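Local coordinates for protein superoxide dismutase [Cu-Zn] (Bacteroidetes bacterium GWA2_30_7, PDB 7B4O) that probably catalyses the dismutation of superoxide to dioxygen and hydrogen peroxide as a Cu-Zn superoxide dismutase, here holding zinc in place of copper, at residues Arg85-Leu90 and Asp107-Phe112; Gln7-Val12 and Ile25-Ser30. All coordinates share one frame; numbering follows the deposited sequence.

Contact 1 (Arg85-Leu90 and Asp107-Phe112); sequences RHIGDL and DKMIVF. With ZN (zinc ion), chain F.
The guanidinium of Arg-85 is sandwiched between Asp-89 O, over the centre of one face, and Met-109 SD, offset toward the rim of the opposite face; Asp-107 meets its edge. Arg-85 NH1 and NH2 form a salt bridge with Asp-107 OD2, end-on, each at 3.0 Å, the two planes nearly perpendicular (84°). NH2 meets the syn lone pair of OD2, whereas NH1 comes from above the carboxylate plane and also bonds Pro-80 O. In the same guanidinium plane, Arg-85 NE gives His-86 O a nearly straight hydrogen bond (N-H...O 176°), and NH2 bonds Ile-87 O at 2.8 Å, pinning the head. Asp-107 OD1 takes the backbone N of Met-109 and Ile-110, forming an Asx turn, while OD2 also hydrogen-bonds Tyr-105 OH. Beside the salt bridge, Ile-110 CG2 lies 3.9 Å from Ile-87 CG2. An alanine at Arg-85 would probably leave the carbonyls of the zinc-binding turn and Asp-107 without their bridging cation. Within that type I turn, His-86 ND1 and Asp-89 OD1 bind zinc with His-69 and His-77, and His-86 N holds Asp-89 OD2. Arg-85 is thus second-shell, tethering this turn to Asp-107, at the end of strand 101-107, whose carboxylate its charge probably stabilises.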
loop_
_atom_site.group_PDB
_atom_site.type_symbol
_atom_site.label_atom_id
_atom_site.label_comp_id
_atom_site.label_asym_id
_atom_site.label_seq_id
_atom_site.Cartn_x
_atom_site.Cartn_y
_atom_site.Cartn_z
ATOM N N ARG A 85 17.524 5.802 16.690
ATOM C CA ARG A 85 17.084 5.224 15.401
ATOM C C ARG A 85 15.848 5.964 14.898
ATOM O O ARG A 85 15.121 6.571 15.694
ATOM C CB ARG A 85 16.797 3.726 15.527
ATOM C CG ARG A 85 15.629 3.390 16.441
ATOM C CD ARG A 85 15.202 1.940 16.315
ATOM N NE ARG A 85 14.094 1.764 15.369
ATOM C CZ ARG A 85 13.293 0.712 15.338
ATOM N NH1 ARG A 85 13.482 -0.298 16.171
ATOM N NH2 ARG A 85 12.291 0.678 14.483
ATOM N N HIS A 86 15.625 5.876 13.594
ATOM C CA HIS A 86 14.351 6.240 12.946
ATOM C C HIS A 86 13.340 5.136 13.258
ATOM O O HIS A 86 13.755 3.971 13.386
ATOM C CB HIS A 86 14.549 6.338 11.427
ATOM C CG HIS A 86 15.566 7.338 11.010
ATOM N ND1 HIS A 86 16.389 7.159 9.926
ATOM C CD2 HIS A 86 15.899 8.536 11.539
ATOM C CE1 HIS A 86 17.152 8.226 9.794
ATOM N NE2 HIS A 86 16.879 9.069 10.765
ATOM N N ILE A 87 12.064 5.484 13.378
ATOM C CA ILE A 87 10.999 4.450 13.477
ATOM C C ILE A 87 11.196 3.458 12.321
ATOM O O ILE A 87 11.063 2.244 12.542
ATOM C CB ILE A 87 9.595 5.068 13.475
ATOM C CG1 ILE A 87 9.351 5.973 14.687
ATOM C CG2 ILE A 87 8.548 3.970 13.388
ATOM C CD1 ILE A 87 9.591 5.320 16.030
ATOM N N GLY A 88 11.562 3.952 11.142
ATOM C CA GLY A 88 11.665 3.093 9.943
ATOM C C GLY A 88 12.920 2.235 9.881
ATOM O O GLY A 88 13.102 1.544 8.856
ATOM N N ASP A 89 13.809 2.274 10.874
ATOM C CA ASP A 89 15.110 1.562 10.809
ATOM C C ASP A 89 14.950 0.104 11.223
ATOM O O ASP A 89 15.164 -0.226 12.394
ATOM C CB ASP A 89 16.170 2.289 11.638
ATOM C CG ASP A 89 16.577 3.612 11.027
ATOM O OD1 ASP A 89 16.242 3.853 9.824
ATOM O OD2 ASP A 89 17.228 4.400 11.752
ATOM N N LEU A 90 14.578 -0.759 10.265
ATOM C CA LEU A 90 14.352 -2.198 10.533
ATOM C C LEU A 90 15.596 -3.011 10.134
ATOM O O LEU A 90 15.490 -4.231 10.109
ATOM C CB LEU A 90 13.105 -2.688 9.789
ATOM C CG LEU A 90 11.847 -1.827 9.906
ATOM C CD1 LEU A 90 10.647 -2.588 9.372
ATOM C CD2 LEU A 90 11.558 -1.365 11.331
ATOM N N ASP A 107 9.931 -5.788 17.045
ATOM C CA ASP A 107 10.206 -4.337 17.057
ATOM C C ASP A 107 9.369 -3.704 18.167
ATOM O O ASP A 107 8.172 -3.957 18.238
ATOM C CB ASP A 107 9.930 -3.733 15.684
ATOM C CG ASP A 107 10.499 -2.338 15.569
ATOM O OD1 ASP A 107 9.928 -1.422 16.188
ATOM O OD2 ASP A 107 11.489 -2.181 14.873
ATOM N N LYS A 108 10.004 -2.900 19.021
ATOM C CA LYS A 108 9.350 -2.288 20.206
ATOM C C LYS A 108 8.947 -0.838 19.915
ATOM O O LYS A 108 8.416 -0.195 20.826
ATOM C CB LYS A 108 10.296 -2.391 21.402
ATOM C CG LYS A 108 10.555 -3.820 21.853
ATOM C CD LYS A 108 11.082 -3.928 23.271
ATOM C CE LYS A 108 10.912 -5.313 23.858
ATOM N NZ LYS A 108 9.567 -5.501 24.455
ATOM N N MET A 109 9.164 -0.340 18.699
ATOM C CA MET A 109 8.921 1.084 18.350
ATOM C C MET A 109 7.753 1.240 17.367
ATOM O O MET A 109 7.047 2.251 17.450
ATOM C CB MET A 109 10.181 1.716 17.752
ATOM C CG MET A 109 11.333 1.761 18.724
ATOM S SD MET A 109 12.459 3.093 18.325
ATOM C CE MET A 109 13.584 3.044 19.725
ATOM N N ILE A 110 7.555 0.299 16.443
ATOM C CA ILE A 110 6.524 0.485 15.384
ATOM C C ILE A 110 5.126 0.243 15.982
ATOM O O ILE A 110 4.954 -0.681 16.809
ATOM C CB ILE A 110 6.837 -0.358 14.131
ATOM C CG1 ILE A 110 6.839 -1.861 14.394
ATOM C CG2 ILE A 110 8.154 0.095 13.509
ATOM C CD1 ILE A 110 7.397 -2.651 13.223
ATOM N N VAL A 111 4.168 1.087 15.601
ATOM C CA VAL A 111 2.742 0.993 16.039
ATOM C C VAL A 111 1.832 1.185 14.823
ATOM O O VAL A 111 2.344 1.564 13.748
ATOM C CB VAL A 111 2.421 2.010 17.150
ATOM C CG1 VAL A 111 3.250 1.755 18.403
ATOM C CG2 VAL A 111 2.613 3.437 16.679
ATOM N N PHE A 112 0.530 0.944 14.994
ATOM C CA PHE A 112 -0.479 0.988 13.906
ATOM C C PHE A 112 -1.459 2.150 14.089
ATOM O O PHE A 112 -2.431 2.224 13.318
ATOM C CB PHE A 112 -1.253 -0.329 13.834
ATOM C CG PHE A 112 -0.394 -1.562 13.686
ATOM C CD1 PHE A 112 0.671 -1.596 12.799
ATOM C CD2 PHE A 112 -0.655 -2.697 14.434
ATOM C CE1 PHE A 112 1.461 -2.730 12.683
ATOM C CE2 PHE A 112 0.132 -3.831 14.304
ATOM C CZ PHE A 112 1.189 -3.850 13.433
HETATM ZN ZN ZN F . 17.030 5.441 9.085
#

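Contact 2 (Gln7-Val12 and Ile25-Ser30); sequences QKAVCV and ITFTKS
Phe-27 turns its ring edge to the neighbouring strand, where CD1 lies 4.0 Å from Ala-9 CB and the rim also meets Cys-11 CB and Ala-9 O. Its CG stands anti to the carbonyl carbon, beside the backbone N (chi1 -55°), and this lays the ring along the sheet, so that CE1 comes near Cys-11 CB. On the same face Cys-11 CB lies 4.3 Å from Ile-25 CB; the cysteine SG, anti to the backbone N, takes no part in that approach. Ile-149 touches Ala-9 and Cys-11, while Met-123 packs on Cys-11, Ile-25 and Phe-27, so this face looks into the barrel interior. The two segments are the paired arms of a beta hairpin in the Greek-key beta-barrel of Cu-Zn superoxide dismutases, running antiparallel at 173° with axes 4.7 Å apart. Ala-9 with Phe-27 and Cys-11 with Ile-25 are hydrogen-bonded pairs, each joined by two reciprocal N-H to O bonds; Ala-9 N to Phe-27 O measures 2.8 Å. Cys-11 N approaches Ile-25 O nearly along the C=O axis, whereas Phe-27 N sits above the carbonyl plane of Ala-9 O. Lys-8 with Thr-28 and Val-10 with Thr-26 form the intervening non-hydrogen-bonded pairs. There the CA-H groups turn to carbonyl oxygens, most closely from Lys-8 CA to Phe-27 O at 3.2 Å. These residues occupy the other face, with Val-10 packing on Asp-57 of the second subunit. The extended chain of Lys-8 leaves its backbone with CG anti to N, and its CG passes Thr-28 OG1 at 4.2 Å. Where strand 8-15 begins, Lys-29 N bonds Gln-7 O at 2.9 Å, almost straight at 176°, while Lys-29 NZ bends round to Ser-30 O and Gly-33 O.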
loop_
_atom_site.group_PDB
_atom_site.type_symbol
_atom_site.label_atom_id
_atom_site.label_comp_id
_atom_site.label_asym_id
_atom_site.label_seq_id
_atom_site.Cartn_x
_atom_site.Cartn_y
_atom_site.Cartn_z
ATOM N N GLN A 7 -4.528 -4.795 14.477
ATOM C CA GLN A 7 -3.635 -5.778 15.142
ATOM C C GLN A 7 -2.595 -6.293 14.149
ATOM O O GLN A 7 -1.632 -6.941 14.582
ATOM C CB GLN A 7 -4.427 -6.990 15.642
ATOM C CG GLN A 7 -5.488 -6.665 16.676
ATOM C CD GLN A 7 -4.898 -6.017 17.905
ATOM O OE1 GLN A 7 -5.227 -4.878 18.235
ATOM N NE2 GLN A 7 -4.003 -6.728 18.573
ATOM N N LYS A 8 -2.807 -6.059 12.855
ATOM C CA LYS A 8 -1.976 -6.660 11.791
ATOM C C LYS A 8 -1.855 -5.672 10.636
ATOM O O LYS A 8 -2.855 -5.036 10.263
ATOM C CB LYS A 8 -2.589 -7.978 11.312
ATOM C CG LYS A 8 -1.807 -8.693 10.226
ATOM C CD LYS A 8 -2.363 -10.060 9.925
ATOM C CE LYS A 8 -1.789 -10.645 8.653
ATOM N NZ LYS A 8 -2.422 -11.938 8.311
ATOM N N ALA A 9 -0.654 -5.562 10.084
ATOM C CA ALA A 9 -0.408 -4.788 8.855
ATOM C C ALA A 9 0.289 -5.705 7.864
ATOM O O ALA A 9 1.008 -6.622 8.283
ATOM C CB ALA A 9 0.403 -3.550 9.130
ATOM N N VAL A 10 0.035 -5.458 6.591
ATOM C CA VAL A 10 0.554 -6.313 5.500
ATOM C C VAL A 10 1.160 -5.397 4.447
ATOM O O VAL A 10 0.551 -4.384 4.103
ATOM C CB VAL A 10 -0.554 -7.204 4.917
ATOM C CG1 VAL A 10 0.001 -8.063 3.788
ATOM C CG2 VAL A 10 -1.201 -8.073 5.981
ATOM N N CYS A 11 2.294 -5.809 3.902
ATOM C CA CYS A 11 2.980 -5.066 2.828
ATOM C C CYS A 11 3.449 -6.053 1.773
ATOM O O CYS A 11 4.278 -6.932 2.086
ATOM C CB CYS A 11 4.169 -4.299 3.372
ATOM S SG CYS A 11 4.984 -3.328 2.096
ATOM N N VAL A 12 2.903 -5.916 0.576
ATOM C CA VAL A 12 3.390 -6.688 -0.593
ATOM C C VAL A 12 4.386 -5.795 -1.316
ATOM O O VAL A 12 4.042 -4.642 -1.646
ATOM C CB VAL A 12 2.244 -7.132 -1.507
ATOM C CG1 VAL A 12 2.785 -7.908 -2.696
ATOM C CG2 VAL A 12 1.209 -7.936 -0.742
ATOM N N ILE A 25 5.584 -8.843 3.598
ATOM C CA ILE A 25 5.996 -8.487 4.977
ATOM C C ILE A 25 4.723 -8.341 5.806
ATOM O O ILE A 25 3.798 -7.670 5.347
ATOM C CB ILE A 25 6.840 -7.201 4.981
ATOM C CG1 ILE A 25 8.032 -7.316 4.030
ATOM C CG2 ILE A 25 7.270 -6.862 6.401
ATOM C CD1 ILE A 25 8.379 -6.033 3.366
ATOM N N THR A 26 4.687 -8.978 6.964
ATOM C CA THR A 26 3.571 -8.820 7.916
ATOM C C THR A 26 4.104 -8.239 9.218
ATOM O O THR A 26 5.251 -8.524 9.610
ATOM C CB THR A 26 2.813 -10.126 8.143
ATOM O OG1 THR A 26 3.678 -11.026 8.827
ATOM C CG2 THR A 26 2.300 -10.710 6.848
ATOM N N PHE A 27 3.244 -7.461 9.853
ATOM C CA PHE A 27 3.483 -6.831 11.164
ATOM C C PHE A 27 2.329 -7.269 12.052
ATOM O O PHE A 27 1.191 -6.947 11.705
ATOM C CB PHE A 27 3.532 -5.310 11.019
ATOM C CG PHE A 27 4.527 -4.797 10.013
ATOM C CD1 PHE A 27 4.194 -4.664 8.674
ATOM C CD2 PHE A 27 5.789 -4.395 10.418
ATOM C CE1 PHE A 27 5.121 -4.187 7.762
ATOM C CE2 PHE A 27 6.700 -3.884 9.510
ATOM C CZ PHE A 27 6.367 -3.773 8.184
ATOM N N THR A 28 2.608 -7.964 13.150
ATOM C CA THR A 28 1.546 -8.495 14.039
ATOM C C THR A 28 1.821 -8.012 15.465
ATOM O O THR A 28 2.948 -8.218 15.946
ATOM C CB THR A 28 1.455 -10.018 13.914
ATOM O OG1 THR A 28 1.304 -10.332 12.525
ATOM C CG2 THR A 28 0.298 -10.589 14.701
ATOM N N LYS A 29 0.825 -7.394 16.098
ATOM C CA LYS A 29 0.932 -6.995 17.518
ATOM C C LYS A 29 1.208 -8.264 18.322
ATOM O O LYS A 29 0.515 -9.258 18.090
ATOM C CB LYS A 29 -0.331 -6.267 17.987
ATOM C CG LYS A 29 -0.178 -5.501 19.295
ATOM C CD LYS A 29 0.668 -4.248 19.173
ATOM C CE LYS A 29 1.086 -3.671 20.510
ATOM N NZ LYS A 29 2.134 -4.491 21.167
ATOM N N SER A 30 2.222 -8.226 19.191
ATOM C CA SER A 30 2.547 -9.288 20.179
ATOM C C SER A 30 2.580 -8.656 21.570
ATOM O O SER A 30 2.529 -7.412 21.661
ATOM C CB SER A 30 3.845 -9.976 19.845
ATOM O OG SER A 30 4.939 -9.089 20.016
#

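How the contacts relate
From the N terminus, contact 2 comes first: strand 8-15 turns back into strand 22-30, and the pairing of 7-12 with 25-30 closes that hairpin. Contact 1 opens and closes later, joining the entry to strand 89-95 with segment 107-112, and so brings the start of strand 89-95 near the end of strand 101-107, the outermost strands of the sheet within the chain. The contacts therefore follow in series, neither nested nor crossed. They nevertheless meet in space, centres 13 Å apart: Ile-110 CD1 lies 3.7 Å from Phe-27 CD2, and Phe-112 CE1 packs 3.8 Å from Ala-9 CB. Segment 107-112 thereby links the zinc-binding turn to the inward face of the N-terminal hairpin.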